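Local coordinates for cellulose-binding protein (Saccharophagus degradans, PDB 2YHG) that probably binds polysaccharide and may hydrolyse glycosidic bonds, the chain here being its nucleoside hydrolase-like part followed by a C-terminal beta domain, at residues Gly120-Gly125 with Thr156-Val161; Ile311-Gln316 with Gly422-Tyr427. One frame throughout, in Å; residues are numbered along the deposited sequence.

Interaction 1: residues Gly120-Gly125 with Thr156-Val161; sequences GDVGSG and TIAQAV. With EDO (1,2-ethanediol), chain J.
Gln159 NE2 is held between two acceptors, the carbonyl O of Gly123 and Asp127 OD1. Gln159 NE2 donates to Gly123 O at 3.1 Å, with NE2 standing 21° out of the plane of that carbonyl. The other half of the amide turns to the same residue: Gln159 OE1 accepts the N-H of Gly123 at 2.8 Å, in the carbonyl plane and on a lone pair, with an N-H...O angle of 161°. Two bonds to one glycine fix the rotation of the amide, and the bond to Asp127 holds the nitrogen in place as well. The side chain gets there with CG anti to the backbone N (chi1 176°), followed by a bend at chi2 that turns the carboxamide onto the loop.

Val122 packs beside this pair of bonds, running past the Gln159 side chain in the opposite direction. Val122 CG1 lies 3.4 Å from Gln159 OE1, and the CA of Val122 is closer still to that oxygen. On the other branch, Val122 CG2 meets the methyl CB of Ala158 at 4.2 Å, a light apolar touch one residue back along the helix from the glutamine.

Asp121 turns to a different task: Asp121 OD2 accepts a 2.6 Å bond from O1 of an ethanediol, probably picked up from the crystallisation liquor, and also takes the N-H of Gly116. The same diol is bonded to Arg115 N.

The glutamine thus pins the loop that follows strand 110-112 to helix 155-167, within the nucleoside hydrolase-like domain. Helix 129-139 adds Ser131 against Gln159, and helix 190-198 packs Ala191 and Trp194 against Ala158.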
loop_
_atom_site.group_PDB
_atom_site.type_symbol
_atom_site.label_atom_id
_atom_site.label_comp_id
_atom_site.label_asym_id
_atom_site.label_seq_id
_atom_site.Cartn_x
_atom_site.Cartn_y
_atom_site.Cartn_z
ATOM N N GLY A 120 5.177 -26.126 4.501
ATOM C CA GLY A 120 4.548 -27.439 4.551
ATOM C C GLY A 120 3.366 -27.583 3.622
ATOM O O GLY A 120 2.918 -28.707 3.406
ATOM N N ASP A 121 2.881 -26.501 3.026
ATOM C CA ASP A 121 1.887 -26.568 1.987
ATOM C C ASP A 121 2.366 -25.987 0.680
ATOM O O ASP A 121 1.556 -25.451 -0.101
ATOM C CB ASP A 121 0.554 -25.988 2.443
ATOM C CG ASP A 121 -0.590 -26.478 1.621
ATOM O OD1 ASP A 121 -0.554 -27.637 1.158
ATOM O OD2 ASP A 121 -1.565 -25.714 1.478
ATOM N N VAL A 122 3.659 -26.117 0.421
ATOM C CA VAL A 122 4.266 -25.700 -0.835
ATOM C C VAL A 122 4.919 -26.927 -1.469
ATOM O O VAL A 122 5.604 -27.708 -0.768
ATOM C CB VAL A 122 5.279 -24.559 -0.628
ATOM C CG1 VAL A 122 6.058 -24.282 -1.870
ATOM C CG2 VAL A 122 4.548 -23.332 -0.136
ATOM N N GLY A 123 4.772 -27.058 -2.791
ATOM C CA GLY A 123 5.448 -28.093 -3.524
ATOM C C GLY A 123 4.545 -28.847 -4.466
ATOM O O GLY A 123 3.502 -28.336 -4.940
ATOM N N SER A 124 4.972 -30.065 -4.793
ATOM C CA SER A 124 4.353 -30.857 -5.815
ATOM C C SER A 124 2.892 -31.109 -5.469
ATOM O O SER A 124 2.570 -31.574 -4.383
ATOM C CB SER A 124 5.128 -32.159 -5.957
ATOM O OG SER A 124 4.646 -32.906 -7.037
ATOM N N GLY A 125 2.014 -30.862 -6.443
ATOM C CA GLY A 125 0.602 -31.116 -6.264
ATOM C C GLY A 125 -0.149 -30.126 -5.406
ATOM O O GLY A 125 -1.335 -30.334 -5.125
ATOM N N THR A 156 1.176 -18.671 -0.355
ATOM C CA THR A 156 0.543 -18.706 -1.680
ATOM C C THR A 156 1.452 -18.074 -2.714
ATOM O O THR A 156 1.526 -18.514 -3.871
ATOM C CB THR A 156 -0.841 -18.052 -1.662
ATOM O OG1 THR A 156 -1.658 -18.623 -0.624
ATOM C CG2 THR A 156 -1.547 -18.247 -2.971
ATOM N N ILE A 157 2.181 -17.040 -2.316
ATOM C CA ILE A 157 3.205 -16.426 -3.154
ATOM C C ILE A 157 4.348 -17.441 -3.349
ATOM O O ILE A 157 4.857 -17.613 -4.476
ATOM C CB ILE A 157 3.727 -15.123 -2.552
ATOM C CG1 ILE A 157 2.596 -14.155 -2.204
ATOM C CG2 ILE A 157 4.706 -14.471 -3.536
ATOM C CD1 ILE A 157 3.014 -12.952 -1.369
ATOM N N ALA A 158 4.763 -18.100 -2.270
ATOM C CA ALA A 158 5.845 -19.091 -2.375
ATOM C C ALA A 158 5.436 -20.243 -3.314
ATOM O O ALA A 158 6.281 -20.694 -4.081
ATOM C CB ALA A 158 6.237 -19.605 -1.016
ATOM N N GLN A 159 4.190 -20.688 -3.271
ATOM C CA GLN A 159 3.782 -21.774 -4.170
ATOM C C GLN A 159 3.885 -21.301 -5.635
ATOM O O GLN A 159 4.328 -22.055 -6.507
ATOM C CB GLN A 159 2.370 -22.243 -3.871
ATOM C CG GLN A 159 1.859 -23.303 -4.830
ATOM C CD GLN A 159 2.610 -24.617 -4.723
ATOM O OE1 GLN A 159 3.286 -24.875 -3.740
ATOM N NE2 GLN A 159 2.509 -25.479 -5.761
ATOM N N ALA A 160 3.472 -20.069 -5.907
ATOM C CA ALA A 160 3.568 -19.505 -7.264
ATOM C C ALA A 160 5.028 -19.517 -7.727
ATOM O O ALA A 160 5.350 -19.977 -8.826
ATOM C CB ALA A 160 3.021 -18.097 -7.266
ATOM N N VAL A 161 5.912 -18.952 -6.914
ATOM C CA VAL A 161 7.331 -18.877 -7.287
ATOM C C VAL A 161 7.943 -20.280 -7.399
ATOM O O VAL A 161 8.696 -20.554 -8.335
ATOM C CB VAL A 161 8.102 -17.982 -6.269
ATOM C CG1 VAL A 161 9.605 -18.087 -6.502
ATOM C CG2 VAL A 161 7.623 -16.561 -6.321
HETATM C C1 EDO J . -3.214 -26.296 -1.423
HETATM O O1 EDO J . -3.621 -26.197 -0.070
HETATM C C2 EDO J . -4.289 -25.763 -2.325
HETATM O O2 EDO J . -5.490 -26.501 -2.108
#

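Interaction 2: residues Ile311-Gln316 with Gly422-Tyr427. With BTB (2-[bis-(2-hydroxy-ethyl)-amino]-2-hydroxymethyl-propane-1,3-diol), chain M.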
loop_
_atom_site.group_PDB
_atom_site.type_symbol
_atom_site.label_atom_id
_atom_site.label_comp_id
_atom_site.label_asym_id
_atom_site.label_seq_id
_atom_site.Cartn_x
_atom_site.Cartn_y
_atom_site.Cartn_z
ATOM N N ILE A 311 -4.781 9.804 6.585
ATOM C CA ILE A 311 -5.294 8.442 6.501
ATOM C C ILE A 311 -6.703 8.358 7.091
ATOM O O ILE A 311 -7.619 7.798 6.476
ATOM C CB ILE A 311 -4.363 7.443 7.219
ATOM C CG1 ILE A 311 -3.022 7.326 6.482
ATOM C CG2 ILE A 311 -5.038 6.099 7.409
ATOM C CD1 ILE A 311 -1.941 6.576 7.255
ATOM N N HIS A 312 -6.886 8.925 8.280
ATOM C CA HIS A 312 -8.171 8.791 8.931
ATOM C C HIS A 312 -9.260 9.590 8.232
ATOM O O HIS A 312 -10.405 9.134 8.091
ATOM C CB HIS A 312 -8.106 9.210 10.395
ATOM C CG HIS A 312 -7.129 8.412 11.191
ATOM N ND1 HIS A 312 -6.823 7.096 10.917
ATOM C CD2 HIS A 312 -6.352 8.776 12.237
ATOM C CE1 HIS A 312 -5.874 6.712 11.756
ATOM N NE2 HIS A 312 -5.597 7.692 12.594
ATOM N N ASN A 313 -8.904 10.774 7.765
ATOM C CA ASN A 313 -9.876 11.601 7.074
ATOM C C ASN A 313 -10.277 10.955 5.751
ATOM O O ASN A 313 -11.449 10.985 5.350
ATOM C CB ASN A 313 -9.340 13.013 6.851
ATOM C CG ASN A 313 -9.242 13.800 8.123
ATOM O OD1 ASN A 313 -9.459 13.299 9.242
ATOM N ND2 ASN A 313 -8.882 15.073 7.959
ATOM N N ASP A 314 -9.305 10.345 5.066
ATOM C CA ASP A 314 -9.554 9.634 3.835
ATOM C C ASP A 314 -10.627 8.556 4.030
ATOM O O ASP A 314 -11.596 8.478 3.269
ATOM C CB ASP A 314 -8.243 9.041 3.345
ATOM C CG ASP A 314 -8.364 8.287 2.064
ATOM O OD1 ASP A 314 -8.996 8.765 1.092
ATOM O OD2 ASP A 314 -7.795 7.193 1.986
ATOM N N PHE A 315 -10.451 7.691 5.011
ATOM C CA PHE A 315 -11.378 6.583 5.204
ATOM C C PHE A 315 -12.753 7.124 5.620
ATOM O O PHE A 315 -13.768 6.626 5.186
ATOM C CB PHE A 315 -10.779 5.633 6.227
ATOM C CG PHE A 315 -11.502 4.301 6.422
ATOM C CD1 PHE A 315 -12.300 3.728 5.486
ATOM C CD2 PHE A 315 -11.247 3.574 7.567
ATOM C CE1 PHE A 315 -12.858 2.476 5.692
ATOM C CE2 PHE A 315 -11.775 2.307 7.769
ATOM C CZ PHE A 315 -12.587 1.759 6.830
ATOM N N GLN A 316 -12.768 8.130 6.475
ATOM C CA GLN A 316 -14.031 8.783 6.876
ATOM C C GLN A 316 -14.809 9.245 5.652
ATOM O O GLN A 316 -16.016 8.973 5.526
ATOM C CB GLN A 316 -13.750 9.910 7.842
ATOM C CG GLN A 316 -14.983 10.696 8.217
ATOM C CD GLN A 316 -14.732 11.916 9.066
ATOM O OE1 GLN A 316 -13.686 12.080 9.685
ATOM N NE2 GLN A 316 -15.728 12.798 9.111
ATOM N N GLY A 422 -12.835 20.960 3.208
ATOM C CA GLY A 422 -14.044 20.196 3.268
ATOM C C GLY A 422 -14.140 19.369 4.546
ATOM O O GLY A 422 -13.342 19.481 5.416
ATOM N N SER A 423 -15.218 18.598 4.623
ATOM C CA SER A 423 -15.589 17.865 5.877
ATOM C C SER A 423 -15.578 16.356 5.590
ATOM O O SER A 423 -16.416 15.906 4.861
ATOM C CB SER A 423 -17.010 18.205 6.329
ATOM O OG SER A 423 -17.298 17.527 7.544
ATOM N N PRO A 424 -14.618 15.587 6.122
ATOM C CA PRO A 424 -13.417 16.069 6.808
ATOM C C PRO A 424 -12.379 16.579 5.782
ATOM O O PRO A 424 -12.513 16.330 4.635
ATOM C CB PRO A 424 -12.877 14.763 7.458
ATOM C CG PRO A 424 -13.183 13.738 6.423
ATOM C CD PRO A 424 -14.542 14.138 5.849
ATOM N N ASN A 425 -11.354 17.272 6.261
ATOM C CA ASN A 425 -10.352 17.810 5.323
ATOM C C ASN A 425 -9.662 16.649 4.606
ATOM O O ASN A 425 -9.189 15.701 5.251
ATOM C CB ASN A 425 -9.220 18.564 6.040
ATOM C CG ASN A 425 -9.622 19.846 6.794
ATOM O OD1 ASN A 425 -8.792 20.372 7.476
ATOM N ND2 ASN A 425 -10.876 20.334 6.650
ATOM N N LEU A 426 -9.544 16.740 3.301
ATOM C CA LEU A 426 -8.878 15.715 2.531
ATOM C C LEU A 426 -7.567 16.232 1.949
ATOM O O LEU A 426 -7.399 17.405 1.620
ATOM C CB LEU A 426 -9.783 15.168 1.437
ATOM C CG LEU A 426 -10.933 14.308 1.932
ATOM C CD1 LEU A 426 -11.823 13.934 0.783
ATOM C CD2 LEU A 426 -10.391 13.050 2.642
ATOM N N TYR A 427 -6.630 15.297 1.807
ATOM C CA TYR A 427 -5.250 15.594 1.446
ATOM C C TYR A 427 -4.904 15.011 0.094
ATOM O O TYR A 427 -5.451 13.995 -0.334
ATOM C CB TYR A 427 -4.296 15.046 2.507
ATOM C CG TYR A 427 -4.421 15.722 3.860
ATOM C CD1 TYR A 427 -5.498 15.462 4.727
ATOM C CD2 TYR A 427 -3.475 16.622 4.288
ATOM C CE1 TYR A 427 -5.586 16.087 5.955
ATOM C CE2 TYR A 427 -3.564 17.254 5.496
ATOM C CZ TYR A 427 -4.578 16.935 6.361
ATOM O OH TYR A 427 -4.673 17.615 7.561
HETATM C C1 BTB M . -4.252 11.898 -3.634
HETATM O O1 BTB M . -5.066 12.449 -2.602
HETATM C C2 BTB M . -4.921 10.547 -3.744
HETATM C C3 BTB M . -6.390 10.798 -4.054
HETATM O O3 BTB M . -6.546 11.517 -5.262
HETATM C C4 BTB M . -4.278 9.735 -4.837
HETATM O O4 BTB M . -2.920 9.540 -4.454
HETATM N N BTB M . -4.876 9.874 -2.409
HETATM C C5 BTB M . -5.590 10.665 -1.361
HETATM C C6 BTB M . -4.778 10.767 -0.057
HETATM O O6 BTB M . -5.474 11.536 0.935
HETATM C C7 BTB M . -5.321 8.459 -2.495
HETATM C C8 BTB M . -5.493 7.797 -1.126
HETATM O O8 BTB M . -6.825 7.936 -0.658
#
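Asn313 ND2 gives its N-H to the carbonyl O of Asn425 at 2.8 Å, meeting a lone pair in the carbonyl plane. Asn313 ND2 also lies at the edge of the Tyr427 ring, 4.0 Å from Tyr427 CE1. CG of Asn313 stands anti to its carbonyl carbon (chi1 -71°), which points the amide at the carbonyl of Asn425.

Pro424, which follows a cis peptide bond, wedges against the helix: Pro424 CG sits 3.4 Å from Asn313 O and 3.6 Å from Gln316 CD, where the extended glutamine covers the pyrrolidine. Leu426 CD2 packs on the helix backbone, 3.7 Å from Asp314 CA.

Behind these, Asn425 ND2 ties back to Gly422 O at 2.9 Å. Asn331, a calcium ligand, bonds Pro424 O through ND2, and OD1 of Asp420, another, accepts the N-H groups of Gly422 and Leu426. Asp314 faces the bound bis-tris molecule (BTB), but His333 and Arg318 hold its OD1; BTB O6 bonds Tyr427 O at 2.8 Å.

One directed N-H...O bond crosses the contact amid van der Waals packing of loop carbons on helix backbone and the Gln316 amide, so it probably sets the loop's position; the calcium ligands' backbone bonds probably link the loop's shape to the metal site.

How the interactions relate
Interactions 1 and 2 lie on opposite sides of the chain's centre, their own centres 40 Å apart and their nearest atoms about 22 Å apart, so neither touches the other. They follow one another in sequence: interaction 1 is complete well before the chain reaches residue 311. Interaction 1 is local, inside the nucleoside hydrolase-like domain and away from the known metal sites. Interaction 2 instead brings a helix against the C-terminal beta domain and lies among metals, the Leu426 side chain being about 5 Å from a calcium ion and that of Gln316 about 4 Å from the zinc. In both, a helix side-chain amide grips the backbone of a loop.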